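Local coordinates for encapsulated ferritin (Haliangium ochraceum, PDB 5N5F), which oxidises iron(II) to iron(III) as a ferritin-like ferroxidase cargo inside an encapsulin nanocompartment, where the mineralised iron is deposited, at residues Met21-Val35 against Lys58-Ile72. Residues are numbered along the deposited sequence; the frame is centred on the assembly and turned at random.
Sequences MHRALVTLIEELEAV and KNEEVEHAMMTLEWI
Helices 21-35 and 58-72 run antiparallel, their axes 8.5 Å apart at closest approach and their directions 157° apart, and their CA atoms come nearest at L28 and A65. They are parts of the two long helices, 16-44 and 48-75, that form the antiparallel hairpin of the encapsulated-ferritin fold in this N-terminal domain. Packing is knobs-into-holes: L28 sits among A65, T68, L69 and I72, and I72 in turn among M21, A24, L25 and L28. With L28 CG anti to the backbone N (chi1 174°), its two methyls part to different neighbours, CD1 pressing tightly on A65 CB at 3.5 Å and CD2 resting near the ends of L69 and I72. At one end M21 bends at chi2 and chi3, which lays SD 3.7 Å from I72 CG2 and carries CE to W71 CZ3; A24 CB fits between W71 and I72. At the other end V35 CG2 meets V62 CG2 at 3.6 Å.

E31, E61 and H64 probably bind iron, as in related proteins, and all three lie in this contact. The E31 side chain, extended beyond CG, reaches over to helix 58-72 and is a knob among E61, H64, A65 and T68, its carboxylate plane turned 57° from the H64 ring, with OE2 3.3 Å from H64 CB and OE1 3.3 Å from T68 OG1. The T68 hydroxyl can give its proton to either E31 OE1 or H64 O. H64 NE2 hydrogen-bonds to E60 OE1 of a neighbouring subunit, whose Y38 packs on E31, placing the presumed iron site at a subunit interface. An alanine at E31 is likely to open a gap there and cost T68 a possible acceptor and the site a carboxylate. The T68 methyl instead meets an earlier turn of helix 21-35, CG2 3.4 Å from A24 O.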
loop_
_atom_site.group_PDB
_atom_site.type_symbol
_atom_site.label_atom_id
_atom_site.label_comp_id
_atom_site.label_asym_id
_atom_site.label_seq_id
_atom_site.Cartn_x
_atom_site.Cartn_y
_atom_site.Cartn_z
ATOM N N MET B 21 -23.515 3.918 7.739
ATOM C CA MET B 21 -23.508 3.372 6.387
ATOM C C MET B 21 -22.092 3.019 5.950
ATOM O O MET B 21 -21.879 2.028 5.243
ATOM C CB MET B 21 -24.128 4.378 5.419
ATOM C CG MET B 21 -24.473 3.809 4.057
ATOM S SD MET B 21 -25.688 2.472 4.101
ATOM C CE MET B 21 -26.972 3.165 5.136
ATOM N N HIS B 22 -21.111 3.828 6.353
ATOM C CA HIS B 22 -19.717 3.507 6.067
ATOM C C HIS B 22 -19.333 2.169 6.689
ATOM O O HIS B 22 -18.779 1.293 6.015
ATOM C CB HIS B 22 -18.816 4.634 6.579
ATOM C CG HIS B 22 -17.376 4.249 6.719
ATOM N ND1 HIS B 22 -16.564 3.995 5.634
ATOM C CD2 HIS B 22 -16.601 4.075 7.817
ATOM C CE1 HIS B 22 -15.353 3.682 6.058
ATOM N NE2 HIS B 22 -15.348 3.722 7.378
ATOM N N ARG B 23 -19.634 1.989 7.978
ATOM C CA ARG B 23 -19.312 0.731 8.644
ATOM C C ARG B 23 -19.951 -0.451 7.927
ATOM O O ARG B 23 -19.324 -1.505 7.770
ATOM C CB ARG B 23 -19.756 0.781 10.107
ATOM C CG ARG B 23 -19.033 1.837 10.926
ATOM C CD ARG B 23 -19.461 1.833 12.385
ATOM N NE ARG B 23 -18.715 2.823 13.157
ATOM C CZ ARG B 23 -19.132 4.057 13.435
ATOM N NH1 ARG B 23 -20.315 4.486 13.022
ATOM N NH2 ARG B 23 -18.356 4.868 14.141
ATOM N N ALA B 24 -21.195 -0.294 7.472
ATOM C CA ALA B 24 -21.862 -1.398 6.790
ATOM C C ALA B 24 -21.269 -1.632 5.406
ATOM O O ALA B 24 -21.067 -2.782 5.000
ATOM C CB ALA B 24 -23.362 -1.127 6.696
ATOM N N LEU B 25 -20.979 -0.559 4.666
ATOM C CA LEU B 25 -20.438 -0.720 3.320
ATOM C C LEU B 25 -19.052 -1.361 3.345
ATOM O O LEU B 25 -18.736 -2.197 2.491
ATOM C CB LEU B 25 -20.402 0.633 2.602
ATOM C CG LEU B 25 -21.759 1.146 2.105
ATOM C CD1 LEU B 25 -21.673 2.603 1.637
ATOM C CD2 LEU B 25 -22.276 0.264 0.980
ATOM N N VAL B 26 -18.205 -0.995 4.308
ATOM C CA VAL B 26 -16.891 -1.630 4.361
ATOM C C VAL B 26 -17.029 -3.099 4.732
ATOM O O VAL B 26 -16.265 -3.943 4.245
ATOM C CB VAL B 26 -15.948 -0.886 5.327
ATOM C CG1 VAL B 26 -15.751 0.552 4.869
ATOM C CG2 VAL B 26 -16.461 -0.938 6.761
ATOM N N THR B 27 -18.011 -3.436 5.574
ATOM C CA THR B 27 -18.224 -4.832 5.938
ATOM C C THR B 27 -18.706 -5.636 4.739
ATOM O O THR B 27 -18.196 -6.730 4.463
ATOM C CB THR B 27 -19.223 -4.930 7.093
ATOM O OG1 THR B 27 -18.734 -4.186 8.217
ATOM C CG2 THR B 27 -19.427 -6.385 7.513
ATOM N N LEU B 28 -19.697 -5.113 4.014
ATOM C CA LEU B 28 -20.142 -5.770 2.791
ATOM C C LEU B 28 -18.981 -5.945 1.821
ATOM O O LEU B 28 -18.810 -7.017 1.231
ATOM C CB LEU B 28 -21.274 -4.965 2.146
ATOM C CG LEU B 28 -21.766 -5.428 0.772
ATOM C CD1 LEU B 28 -22.127 -6.908 0.782
ATOM C CD2 LEU B 28 -22.960 -4.598 0.330
ATOM N N ILE B 29 -18.165 -4.903 1.657
ATOM C CA ILE B 29 -17.001 -4.991 0.775
ATOM C C ILE B 29 -16.069 -6.107 1.233
ATOM O O ILE B 29 -15.625 -6.940 0.432
ATOM C CB ILE B 29 -16.281 -3.633 0.713
ATOM C CG1 ILE B 29 -17.084 -2.660 -0.159
ATOM C CG2 ILE B 29 -14.859 -3.783 0.171
ATOM C CD1 ILE B 29 -16.665 -1.215 -0.020
ATOM N N GLU B 30 -15.755 -6.143 2.528
ATOM C CA GLU B 30 -14.834 -7.160 3.029
ATOM C C GLU B 30 -15.394 -8.560 2.819
ATOM O O GLU B 30 -14.649 -9.496 2.498
ATOM C CB GLU B 30 -14.540 -6.919 4.509
ATOM C CG GLU B 30 -13.728 -5.664 4.774
ATOM C CD GLU B 30 -13.719 -5.281 6.238
ATOM O OE1 GLU B 30 -14.208 -6.081 7.063
ATOM O OE2 GLU B 30 -13.230 -4.180 6.561
ATOM N N GLU B 31 -16.706 -8.727 2.995
ATOM C CA GLU B 31 -17.310 -10.036 2.788
ATOM C C GLU B 31 -17.284 -10.426 1.315
ATOM O O GLU B 31 -17.014 -11.584 0.980
ATOM C CB GLU B 31 -18.735 -10.040 3.344
ATOM C CG GLU B 31 -18.769 -10.024 4.873
ATOM C CD GLU B 31 -20.030 -9.406 5.449
ATOM O OE1 GLU B 31 -20.801 -8.780 4.690
ATOM O OE2 GLU B 31 -20.245 -9.542 6.675
ATOM N N LEU B 32 -17.538 -9.471 0.417
ATOM C CA LEU B 32 -17.458 -9.770 -1.009
ATOM C C LEU B 32 -16.034 -10.112 -1.432
ATOM O O LEU B 32 -15.835 -10.928 -2.338
ATOM C CB LEU B 32 -17.986 -8.590 -1.827
ATOM C CG LEU B 32 -19.488 -8.307 -1.681
ATOM C CD1 LEU B 32 -19.847 -7.021 -2.388
ATOM C CD2 LEU B 32 -20.317 -9.462 -2.226
ATOM N N GLU B 33 -15.032 -9.500 -0.799
ATOM C CA GLU B 33 -13.652 -9.855 -1.111
ATOM C C GLU B 33 -13.348 -11.287 -0.688
ATOM O O GLU B 33 -12.677 -12.028 -1.417
ATOM C CB GLU B 33 -12.697 -8.865 -0.444
ATOM C CG GLU B 33 -12.749 -7.478 -1.068
ATOM C CD GLU B 33 -11.874 -6.463 -0.360
ATOM O OE1 GLU B 33 -11.302 -6.793 0.699
ATOM O OE2 GLU B 33 -11.758 -5.328 -0.868
ATOM N N ALA B 34 -13.845 -11.698 0.481
ATOM C CA ALA B 34 -13.689 -13.084 0.906
ATOM C C ALA B 34 -14.308 -14.047 -0.099
ATOM O O ALA B 34 -13.762 -15.130 -0.351
ATOM C CB ALA B 34 -14.316 -13.277 2.286
ATOM N N VAL B 35 -15.453 -13.674 -0.682
ATOM C CA VAL B 35 -16.115 -14.535 -1.660
ATOM C C VAL B 35 -15.224 -14.743 -2.877
ATOM O O VAL B 35 -15.110 -15.857 -3.401
ATOM C CB VAL B 35 -17.483 -13.940 -2.052
ATOM C CG1 VAL B 35 -18.113 -14.717 -3.205
ATOM C CG2 VAL B 35 -18.417 -13.933 -0.852
ATOM N N LYS B 58 -16.844 -19.829 2.205
ATOM C CA LYS B 58 -17.195 -18.873 1.163
ATOM C C LYS B 58 -18.698 -18.627 1.156
ATOM O O LYS B 58 -19.157 -17.479 1.132
ATOM C CB LYS B 58 -16.733 -19.393 -0.202
ATOM C CG LYS B 58 -17.214 -18.562 -1.388
ATOM C CD LYS B 58 -17.088 -19.306 -2.704
ATOM C CE LYS B 58 -18.223 -18.918 -3.641
ATOM N NZ LYS B 58 -17.950 -19.279 -5.064
ATOM N N ASN B 59 -19.478 -19.708 1.183
ATOM C CA ASN B 59 -20.927 -19.588 1.103
ATOM C C ASN B 59 -21.495 -18.849 2.304
ATOM O O ASN B 59 -22.482 -18.117 2.170
ATOM C CB ASN B 59 -21.550 -20.978 0.973
ATOM C CG ASN B 59 -21.267 -21.611 -0.376
ATOM O OD1 ASN B 59 -20.855 -20.931 -1.319
ATOM N ND2 ASN B 59 -21.503 -22.910 -0.481
ATOM N N GLU B 60 -20.893 -19.018 3.483
ATOM C CA GLU B 60 -21.341 -18.247 4.637
ATOM C C GLU B 60 -20.935 -16.784 4.519
ATOM O O GLU B 60 -21.623 -15.909 5.057
ATOM C CB GLU B 60 -20.799 -18.863 5.926
ATOM C CG GLU B 60 -21.351 -20.256 6.198
ATOM C CD GLU B 60 -21.134 -20.721 7.629
ATOM O OE1 GLU B 60 -20.428 -20.029 8.389
ATOM O OE2 GLU B 60 -21.680 -21.783 7.993
ATOM N N GLU B 61 -19.833 -16.492 3.822
ATOM C CA GLU B 61 -19.490 -15.098 3.559
ATOM C C GLU B 61 -20.542 -14.441 2.674
ATOM O O GLU B 61 -20.891 -13.273 2.879
ATOM C CB GLU B 61 -18.106 -14.997 2.914
ATOM C CG GLU B 61 -16.961 -15.505 3.788
ATOM C CD GLU B 61 -16.951 -14.880 5.170
ATOM O OE1 GLU B 61 -16.975 -13.635 5.265
ATOM O OE2 GLU B 61 -16.935 -15.639 6.161
ATOM N N VAL B 62 -21.057 -15.173 1.683
ATOM C CA VAL B 62 -22.177 -14.668 0.889
ATOM C C VAL B 62 -23.354 -14.343 1.799
ATOM O O VAL B 62 -23.960 -13.270 1.703
ATOM C CB VAL B 62 -22.576 -15.686 -0.195
ATOM C CG1 VAL B 62 -23.795 -15.185 -0.990
ATOM C CG2 VAL B 62 -21.420 -15.953 -1.134
ATOM N N GLU B 63 -23.696 -15.272 2.697
ATOM C CA GLU B 63 -24.807 -15.046 3.614
ATOM C C GLU B 63 -24.577 -13.801 4.459
ATOM O O GLU B 63 -25.512 -13.041 4.729
ATOM C CB GLU B 63 -25.007 -16.272 4.509
ATOM C CG GLU B 63 -26.193 -16.159 5.457
ATOM C CD GLU B 63 -26.542 -17.478 6.121
ATOM O OE1 GLU B 63 -25.750 -18.434 6.000
ATOM O OE2 GLU B 63 -27.614 -17.559 6.759
ATOM N N HIS B 64 -23.336 -13.578 4.891
ATOM C CA HIS B 64 -23.033 -12.378 5.660
ATOM C C HIS B 64 -23.212 -11.127 4.810
ATOM O O HIS B 64 -23.739 -10.116 5.286
ATOM C CB HIS B 64 -21.610 -12.462 6.211
ATOM C CG HIS B 64 -21.411 -13.567 7.201
ATOM N ND1 HIS B 64 -20.196 -13.816 7.806
ATOM C CD2 HIS B 64 -22.271 -14.487 7.694
ATOM C CE1 HIS B 64 -20.319 -14.842 8.629
ATOM N NE2 HIS B 64 -21.568 -15.268 8.579
ATOM N N ALA B 65 -22.787 -11.187 3.544
ATOM C CA ALA B 65 -22.919 -10.044 2.646
ATOM C C ALA B 65 -24.380 -9.665 2.443
ATOM O O ALA B 65 -24.731 -8.480 2.464
ATOM C CB ALA B 65 -22.263 -10.365 1.305
ATOM N N MET B 66 -25.248 -10.659 2.238
ATOM C CA MET B 66 -26.653 -10.373 1.974
ATOM C C MET B 66 -27.390 -9.949 3.238
ATOM O O MET B 66 -28.368 -9.196 3.157
ATOM C CB MET B 66 -27.320 -11.591 1.337
ATOM C CG MET B 66 -26.701 -11.999 -0.000
ATOM S SD MET B 66 -26.736 -10.694 -1.258
ATOM C CE MET B 66 -25.124 -9.936 -1.055
ATOM N N MET B 67 -26.942 -10.411 4.408
ATOM C CA MET B 67 -27.458 -9.870 5.660
ATOM C C MET B 67 -27.124 -8.390 5.781
ATOM O O MET B 67 -27.992 -7.564 6.091
ATOM C CB MET B 67 -26.882 -10.638 6.850
ATOM C CG MET B 67 -27.422 -12.048 7.016
ATOM S SD MET B 67 -26.460 -13.048 8.178
ATOM C CE MET B 67 -26.661 -12.103 9.681
ATOM N N THR B 68 -25.859 -8.038 5.533
ATOM C CA THR B 68 -25.447 -6.641 5.593
ATOM C C THR B 68 -26.183 -5.806 4.551
ATOM O O THR B 68 -26.599 -4.676 4.830
ATOM C CB THR B 68 -23.936 -6.532 5.387
ATOM O OG1 THR B 68 -23.250 -7.367 6.336
ATOM C CG2 THR B 68 -23.478 -5.095 5.555
ATOM N N LEU B 69 -26.346 -6.343 3.341
ATOM C CA LEU B 69 -26.996 -5.582 2.280
ATOM C C LEU B 69 -28.445 -5.285 2.636
ATOM O O LEU B 69 -28.943 -4.185 2.374
ATOM C CB LEU B 69 -26.904 -6.344 0.956
ATOM C CG LEU B 69 -27.553 -5.695 -0.272
ATOM C CD1 LEU B 69 -27.013 -4.287 -0.544
ATOM C CD2 LEU B 69 -27.348 -6.581 -1.490
ATOM N N GLU B 70 -29.136 -6.249 3.252
ATOM C CA GLU B 70 -30.509 -6.010 3.679
ATOM C C GLU B 70 -30.572 -4.910 4.730
ATOM O O GLU B 70 -31.512 -4.107 4.740
ATOM C CB GLU B 70 -31.130 -7.302 4.210
ATOM C CG GLU B 70 -32.537 -7.138 4.799
ATOM C CD GLU B 70 -33.563 -6.648 3.791
ATOM O OE1 GLU B 70 -33.224 -6.523 2.596
ATOM O OE2 GLU B 70 -34.718 -6.387 4.198
ATOM N N TRP B 71 -29.588 -4.856 5.629
ATOM C CA TRP B 71 -29.547 -3.753 6.582
ATOM C C TRP B 71 -29.395 -2.421 5.857
ATOM O O TRP B 71 -30.087 -1.447 6.175
ATOM C CB TRP B 71 -28.411 -3.953 7.580
ATOM C CG TRP B 71 -28.400 -2.922 8.661
ATOM C CD1 TRP B 71 -28.939 -3.038 9.908
ATOM C CD2 TRP B 71 -27.827 -1.610 8.593
ATOM N NE1 TRP B 71 -28.735 -1.883 10.622
ATOM C CE2 TRP B 71 -28.059 -0.988 9.834
ATOM C CE3 TRP B 71 -27.141 -0.901 7.601
ATOM C CZ2 TRP B 71 -27.626 0.306 10.113
ATOM C CZ3 TRP B 71 -26.715 0.385 7.879
ATOM C CH2 TRP B 71 -26.959 0.975 9.125
ATOM N N ILE B 72 -28.498 -2.367 4.871
ATOM C CA ILE B 72 -28.336 -1.156 4.071
ATOM C C ILE B 72 -29.645 -0.793 3.380
ATOM O O ILE B 72 -30.046 0.377 3.356
ATOM C CB ILE B 72 -27.192 -1.347 3.058
ATOM C CG1 ILE B 72 -25.857 -1.480 3.797
ATOM C CG2 ILE B 72 -27.143 -0.192 2.059
ATOM C CD1 ILE B 72 -24.706 -1.860 2.910
#